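Local coordinates for protein putative tRNA (Adenine(37)-N6)-methyltransferase (Pseudomonas aeruginosa, PDB 7BTU) that probably methylates N6-threonylcarbamoyladenosine at position 37 of tRNA, using S-adenosyl-L-methionine as methyl donor, at residues B[56-68]-B[101-115]. Numbering follows the deposited sequence.
Sequences LEQVSHVWLLFLF and RPNGIGQSVVRLEGF
With chi1 at 65°, Phe-66 sets its CG between its own backbone N and carbonyl carbon, which swings the ring across the neighbouring strand and over Gly-106, whose CA lies 3.8 Å from the ring centroid in a CH-pi contact. Phe-68, from just beyond the strand end, brings CE2 to 3.4 Å from Gly-106 CA. This exemplifies how glycine in a beta strand admits a cross-strand ring. Arg-111 turns differently: its CG is anti to the backbone N (chi1 180°) and a bend at chi2 lays CD over one face of the His-61 ring, 3.6 Å from its centroid. NH1 donates to Ser-60 O at 3.1 Å, in the carbonyl plane on a lone pair, while Leu-112 N gives the same oxygen a straighter bond of 2.8 Å. Ser-60 OG, also bonded to Arg-150 N of the second subunit, meets His-61 ND1 in the ring plane at 2.7 Å, helping to hold the ring's rotation. Farther along, Phe-115 CE1 meets Leu-56 CB at 3.5 Å, and Glu-57 CD lies in plane at that ring's edge. Backbone bonds pair Val-62/Val-110, Leu-64/Ser-108 and Phe-66/Gly-106, and Val-109 CB covers one face of the Trp-63 six-membered ring. Trp-63 NE1 is hydrogen-bonded to Asp-144 OD2. Within the closed antiparallel barrel, strand 61-67 runs between strands 105-116 and 132-138, while strand 119-123 flanks 105-116 on its other side.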
loop_
_atom_site.group_PDB
_atom_site.type_symbol
_atom_site.label_atom_id
_atom_site.label_comp_id
_atom_site.label_asym_id
_atom_site.label_seq_id
_atom_site.Cartn_x
_atom_site.Cartn_y
_atom_site.Cartn_z
ATOM N N LEU B 56 -5.437 -12.064 12.447
ATOM C CA LEU B 56 -5.298 -12.323 11.015
ATOM C C LEU B 56 -6.233 -13.410 10.501
ATOM O O LEU B 56 -6.430 -13.515 9.282
ATOM C CB LEU B 56 -3.832 -12.669 10.702
ATOM C CG LEU B 56 -2.975 -11.398 10.673
ATOM C CD1 LEU B 56 -1.501 -11.694 10.315
ATOM C CD2 LEU B 56 -3.545 -10.267 9.763
ATOM N N GLU B 57 -6.882 -14.169 11.386
ATOM C CA GLU B 57 -7.879 -15.140 10.936
ATOM C C GLU B 57 -9.057 -14.490 10.216
ATOM O O GLU B 57 -9.751 -15.168 9.457
ATOM C CB GLU B 57 -8.437 -15.936 12.127
ATOM C CG GLU B 57 -7.400 -16.602 13.051
ATOM C CD GLU B 57 -6.842 -15.663 14.176
ATOM O OE1 GLU B 57 -7.039 -14.424 14.093
ATOM O OE2 GLU B 57 -6.184 -16.186 15.130
ATOM N N GLN B 58 -9.329 -13.220 10.458
ATOM C CA GLN B 58 -10.469 -12.525 9.863
ATOM C C GLN B 58 -10.109 -11.783 8.562
ATOM O O GLN B 58 -10.937 -11.057 8.002
ATOM C CB GLN B 58 -11.024 -11.517 10.895
ATOM C CG GLN B 58 -11.185 -12.081 12.338
ATOM C CD GLN B 58 -11.127 -10.981 13.460
ATOM O OE1 GLN B 58 -11.724 -9.904 13.337
ATOM N NE2 GLN B 58 -10.428 -11.285 14.559
ATOM N N VAL B 59 -8.900 -11.953 8.071
ATOM C CA VAL B 59 -8.337 -11.106 7.034
ATOM C C VAL B 59 -7.951 -11.986 5.846
ATOM O O VAL B 59 -7.180 -12.934 6.011
ATOM C CB VAL B 59 -7.106 -10.362 7.569
ATOM C CG1 VAL B 59 -6.264 -9.811 6.427
ATOM C CG2 VAL B 59 -7.554 -9.245 8.612
ATOM N N SER B 60 -8.418 -11.638 4.644
ATOM C CA SER B 60 -8.070 -12.494 3.502
ATOM C C SER B 60 -6.757 -12.078 2.833
ATOM O O SER B 60 -6.084 -12.902 2.192
ATOM C CB SER B 60 -9.204 -12.471 2.482
ATOM O OG SER B 60 -9.362 -11.145 1.997
ATOM N N HIS B 61 -6.387 -10.797 2.938
ATOM C CA HIS B 61 -5.261 -10.261 2.194
ATOM C C HIS B 61 -4.454 -9.344 3.119
ATOM O O HIS B 61 -5.006 -8.649 3.978
ATOM C CB HIS B 61 -5.752 -9.436 0.990
ATOM C CG HIS B 61 -6.397 -10.234 -0.110
ATOM N ND1 HIS B 61 -7.679 -10.742 -0.022
ATOM C CD2 HIS B 61 -5.934 -10.575 -1.344
ATOM C CE1 HIS B 61 -7.977 -11.373 -1.151
ATOM N NE2 HIS B 61 -6.930 -11.294 -1.967
ATOM N N VAL B 62 -3.143 -9.275 2.875
ATOM C CA VAL B 62 -2.273 -8.424 3.675
ATOM C C VAL B 62 -1.396 -7.604 2.758
ATOM O O VAL B 62 -1.083 -8.002 1.624
ATOM C CB VAL B 62 -1.403 -9.227 4.669
ATOM C CG1 VAL B 62 -2.295 -9.866 5.759
ATOM C CG2 VAL B 62 -0.528 -10.310 3.957
ATOM N N TRP B 63 -1.025 -6.435 3.260
ATOM C CA TRP B 63 0.014 -5.617 2.660
ATOM C C TRP B 63 1.346 -6.045 3.219
ATOM O O TRP B 63 1.485 -6.166 4.444
ATOM C CB TRP B 63 -0.238 -4.144 2.996
ATOM C CG TRP B 63 -1.343 -3.474 2.214
ATOM C CD1 TRP B 63 -2.558 -3.044 2.692
ATOM C CD2 TRP B 63 -1.291 -3.071 0.832
ATOM N NE1 TRP B 63 -3.247 -2.424 1.704
ATOM C CE2 TRP B 63 -2.501 -2.430 0.548
ATOM C CE3 TRP B 63 -0.304 -3.190 -0.194
ATOM C CZ2 TRP B 63 -2.810 -1.909 -0.735
ATOM C CZ3 TRP B 63 -0.584 -2.655 -1.452
ATOM C CH2 TRP B 63 -1.854 -2.021 -1.712
ATOM N N LEU B 64 2.342 -6.216 2.339
ATOM C CA LEU B 64 3.714 -6.402 2.758
ATOM C C LEU B 64 4.514 -5.209 2.243
ATOM O O LEU B 64 4.477 -4.903 1.044
ATOM C CB LEU B 64 4.318 -7.721 2.217
ATOM C CG LEU B 64 3.618 -9.047 2.613
ATOM C CD1 LEU B 64 4.292 -10.287 1.973
ATOM C CD2 LEU B 64 3.464 -9.179 4.170
ATOM N N LEU B 65 5.250 -4.567 3.127
ATOM C CA LEU B 65 6.289 -3.627 2.729
ATOM C C LEU B 65 7.590 -4.408 2.743
ATOM O O LEU B 65 7.858 -5.181 3.688
ATOM C CB LEU B 65 6.429 -2.427 3.707
ATOM C CG LEU B 65 5.164 -1.600 3.829
ATOM C CD1 LEU B 65 5.287 -0.476 4.861
ATOM C CD2 LEU B 65 4.708 -1.037 2.466
ATOM N N PHE B 66 8.420 -4.178 1.717
ATOM C CA PHE B 66 9.598 -4.998 1.533
ATOM C C PHE B 66 10.696 -4.166 0.901
ATOM O O PHE B 66 10.490 -3.032 0.451
ATOM C CB PHE B 66 9.263 -6.228 0.675
ATOM C CG PHE B 66 8.864 -5.861 -0.740
ATOM C CD1 PHE B 66 7.507 -5.649 -1.068
ATOM C CD2 PHE B 66 9.834 -5.751 -1.719
ATOM C CE1 PHE B 66 7.151 -5.286 -2.407
ATOM C CE2 PHE B 66 9.528 -5.398 -3.073
ATOM C CZ PHE B 66 8.169 -5.174 -3.406
ATOM N N LEU B 67 11.887 -4.738 0.889
ATOM C CA LEU B 67 13.047 -4.064 0.335
ATOM C C LEU B 67 13.312 -4.602 -1.056
ATOM O O LEU B 67 13.360 -5.827 -1.223
ATOM C CB LEU B 67 14.268 -4.309 1.207
ATOM C CG LEU B 67 14.279 -3.588 2.570
ATOM C CD1 LEU B 67 15.510 -3.936 3.338
ATOM C CD2 LEU B 67 14.205 -2.088 2.341
ATOM N N PHE B 68 13.450 -3.700 -2.042
ATOM C CA PHE B 68 13.978 -4.084 -3.352
ATOM C C PHE B 68 15.475 -4.347 -3.240
ATOM O O PHE B 68 16.185 -3.673 -2.488
ATOM C CB PHE B 68 13.768 -2.974 -4.376
ATOM C CG PHE B 68 12.339 -2.730 -4.740
ATOM C CD1 PHE B 68 11.618 -3.695 -5.422
ATOM C CD2 PHE B 68 11.743 -1.510 -4.457
ATOM C CE1 PHE B 68 10.281 -3.449 -5.804
ATOM C CE2 PHE B 68 10.406 -1.270 -4.819
ATOM C CZ PHE B 68 9.692 -2.245 -5.478
ATOM N N ARG B 101 14.312 2.864 -6.864
ATOM C CA ARG B 101 13.640 4.098 -6.466
ATOM C C ARG B 101 14.204 4.605 -5.135
ATOM O O ARG B 101 14.882 3.857 -4.418
ATOM C CB ARG B 101 12.124 3.881 -6.382
ATOM C CG ARG B 101 11.728 2.887 -5.365
ATOM C CD ARG B 101 10.233 2.520 -5.525
ATOM N NE ARG B 101 9.345 3.676 -5.668
ATOM C CZ ARG B 101 8.787 4.083 -6.815
ATOM N NH1 ARG B 101 9.045 3.466 -7.977
ATOM N NH2 ARG B 101 8.019 5.154 -6.805
ATOM N N PRO B 102 14.015 5.893 -4.825
ATOM C CA PRO B 102 14.514 6.439 -3.553
ATOM C C PRO B 102 14.051 5.584 -2.383
ATOM O O PRO B 102 12.888 5.183 -2.306
ATOM C CB PRO B 102 13.891 7.840 -3.495
ATOM C CG PRO B 102 13.666 8.223 -4.914
ATOM C CD PRO B 102 13.385 6.935 -5.667
ATOM N N ASN B 103 14.988 5.258 -1.506
ATOM C CA ASN B 103 14.750 4.451 -0.299
ATOM C C ASN B 103 14.476 2.968 -0.495
ATOM O O ASN B 103 14.538 2.233 0.485
ATOM C CB ASN B 103 13.616 5.047 0.532
ATOM C CG ASN B 103 14.046 6.333 1.156
ATOM O OD1 ASN B 103 15.148 6.388 1.672
ATOM N ND2 ASN B 103 13.262 7.410 0.991
ATOM N N GLY B 104 14.222 2.499 -1.720
ATOM C CA GLY B 104 14.275 1.065 -1.978
ATOM C C GLY B 104 13.152 0.212 -1.390
ATOM O O GLY B 104 13.369 -0.982 -1.170
ATOM N N ILE B 105 11.967 0.775 -1.107
ATOM C CA ILE B 105 10.883 0.039 -0.451
ATOM C C ILE B 105 9.748 -0.202 -1.437
ATOM O O ILE B 105 9.349 0.716 -2.146
ATOM C CB ILE B 105 10.356 0.808 0.775
ATOM C CG1 ILE B 105 11.462 0.973 1.797
ATOM C CG2 ILE B 105 9.192 0.005 1.466
ATOM C CD1 ILE B 105 11.116 1.983 2.780
ATOM N N GLY B 106 9.229 -1.433 -1.481
ATOM C CA GLY B 106 8.102 -1.757 -2.324
ATOM C C GLY B 106 6.923 -2.122 -1.447
ATOM O O GLY B 106 7.064 -2.349 -0.254
ATOM N N GLN B 107 5.758 -2.245 -2.082
ATOM C CA GLN B 107 4.576 -2.647 -1.343
ATOM C C GLN B 107 3.887 -3.696 -2.189
ATOM O O GLN B 107 3.968 -3.644 -3.419
ATOM C CB GLN B 107 3.638 -1.501 -1.093
ATOM C CG GLN B 107 3.157 -0.914 -2.426
ATOM C CD GLN B 107 2.258 0.267 -2.250
ATOM O OE1 GLN B 107 2.502 1.149 -1.402
ATOM N NE2 GLN B 107 1.174 0.278 -3.016
ATOM N N SER B 108 3.288 -4.689 -1.539
ATOM C CA SER B 108 2.478 -5.574 -2.349
ATOM C C SER B 108 1.319 -6.125 -1.515
ATOM O O SER B 108 1.427 -6.278 -0.288
ATOM C CB SER B 108 3.339 -6.666 -2.968
ATOM O OG SER B 108 3.497 -7.763 -2.134
ATOM N N VAL B 109 0.195 -6.388 -2.195
ATOM C CA VAL B 109 -0.966 -7.002 -1.551
ATOM C C VAL B 109 -0.975 -8.449 -1.982
ATOM O O VAL B 109 -0.767 -8.751 -3.169
ATOM C CB VAL B 109 -2.290 -6.281 -1.875
ATOM C CG1 VAL B 109 -2.455 -6.003 -3.355
ATOM C CG2 VAL B 109 -3.494 -7.117 -1.371
ATOM N N VAL B 110 -1.137 -9.352 -1.004
ATOM C CA VAL B 110 -1.032 -10.777 -1.271
ATOM C C VAL B 110 -2.154 -11.455 -0.524
ATOM O O VAL B 110 -2.576 -11.000 0.533
ATOM C CB VAL B 110 0.395 -11.286 -0.863
ATOM C CG1 VAL B 110 0.638 -11.143 0.600
ATOM C CG2 VAL B 110 0.671 -12.683 -1.301
ATOM N N ARG B 111 -2.600 -12.578 -1.051
ATOM C CA ARG B 111 -3.610 -13.373 -0.379
ATOM C C ARG B 111 -2.967 -14.130 0.775
ATOM O O ARG B 111 -1.913 -14.760 0.605
ATOM C CB ARG B 111 -4.236 -14.374 -1.369
ATOM C CG ARG B 111 -5.310 -15.222 -0.671
ATOM C CD ARG B 111 -6.604 -14.469 -0.679
ATOM N NE ARG B 111 -7.750 -15.380 -0.612
ATOM C CZ ARG B 111 -8.170 -15.917 0.524
ATOM N NH1 ARG B 111 -7.537 -15.616 1.668
ATOM N NH2 ARG B 111 -9.221 -16.747 0.519
ATOM N N LEU B 112 -3.583 -14.036 1.970
ATOM C CA LEU B 112 -3.109 -14.737 3.157
ATOM C C LEU B 112 -3.865 -16.068 3.204
ATOM O O LEU B 112 -5.084 -16.080 3.394
ATOM C CB LEU B 112 -3.381 -13.910 4.435
ATOM C CG LEU B 112 -2.985 -14.586 5.739
ATOM C CD1 LEU B 112 -1.471 -14.881 5.755
ATOM C CD2 LEU B 112 -3.302 -13.606 6.944
ATOM N N GLU B 113 -3.155 -17.179 2.992
ATOM C CA GLU B 113 -3.826 -18.483 3.040
ATOM C C GLU B 113 -3.991 -18.958 4.467
ATOM O O GLU B 113 -4.893 -19.739 4.748
ATOM C CB GLU B 113 -3.032 -19.531 2.256
ATOM C CG GLU B 113 -3.007 -19.237 0.753
ATOM C CD GLU B 113 -4.388 -19.497 0.069
ATOM O OE1 GLU B 113 -4.642 -18.978 -1.043
ATOM O OE2 GLU B 113 -5.226 -20.210 0.661
ATOM N N GLY B 114 -3.103 -18.542 5.357
ATOM C CA GLY B 114 -3.165 -19.004 6.736
ATOM C C GLY B 114 -1.856 -18.650 7.418
ATOM O O GLY B 114 -0.939 -18.103 6.800
ATOM N N PHE B 115 -1.771 -18.993 8.699
ATOM C CA PHE B 115 -0.554 -18.644 9.404
ATOM C C PHE B 115 -0.390 -19.532 10.625
ATOM O O PHE B 115 -1.334 -20.181 11.083
ATOM C CB PHE B 115 -0.578 -17.175 9.830
ATOM C CG PHE B 115 -1.689 -16.827 10.778
ATOM C CD1 PHE B 115 -2.929 -16.421 10.286
ATOM C CD2 PHE B 115 -1.499 -16.882 12.162
ATOM C CE1 PHE B 115 -3.979 -16.097 11.146
ATOM C CE2 PHE B 115 -2.542 -16.520 13.035
ATOM C CZ PHE B 115 -3.776 -16.119 12.518
HETATM O O HOH W 1 -6.683 -15.566 5.500
HETATM O O HOH W 2 16.287 -1.605 -0.835
#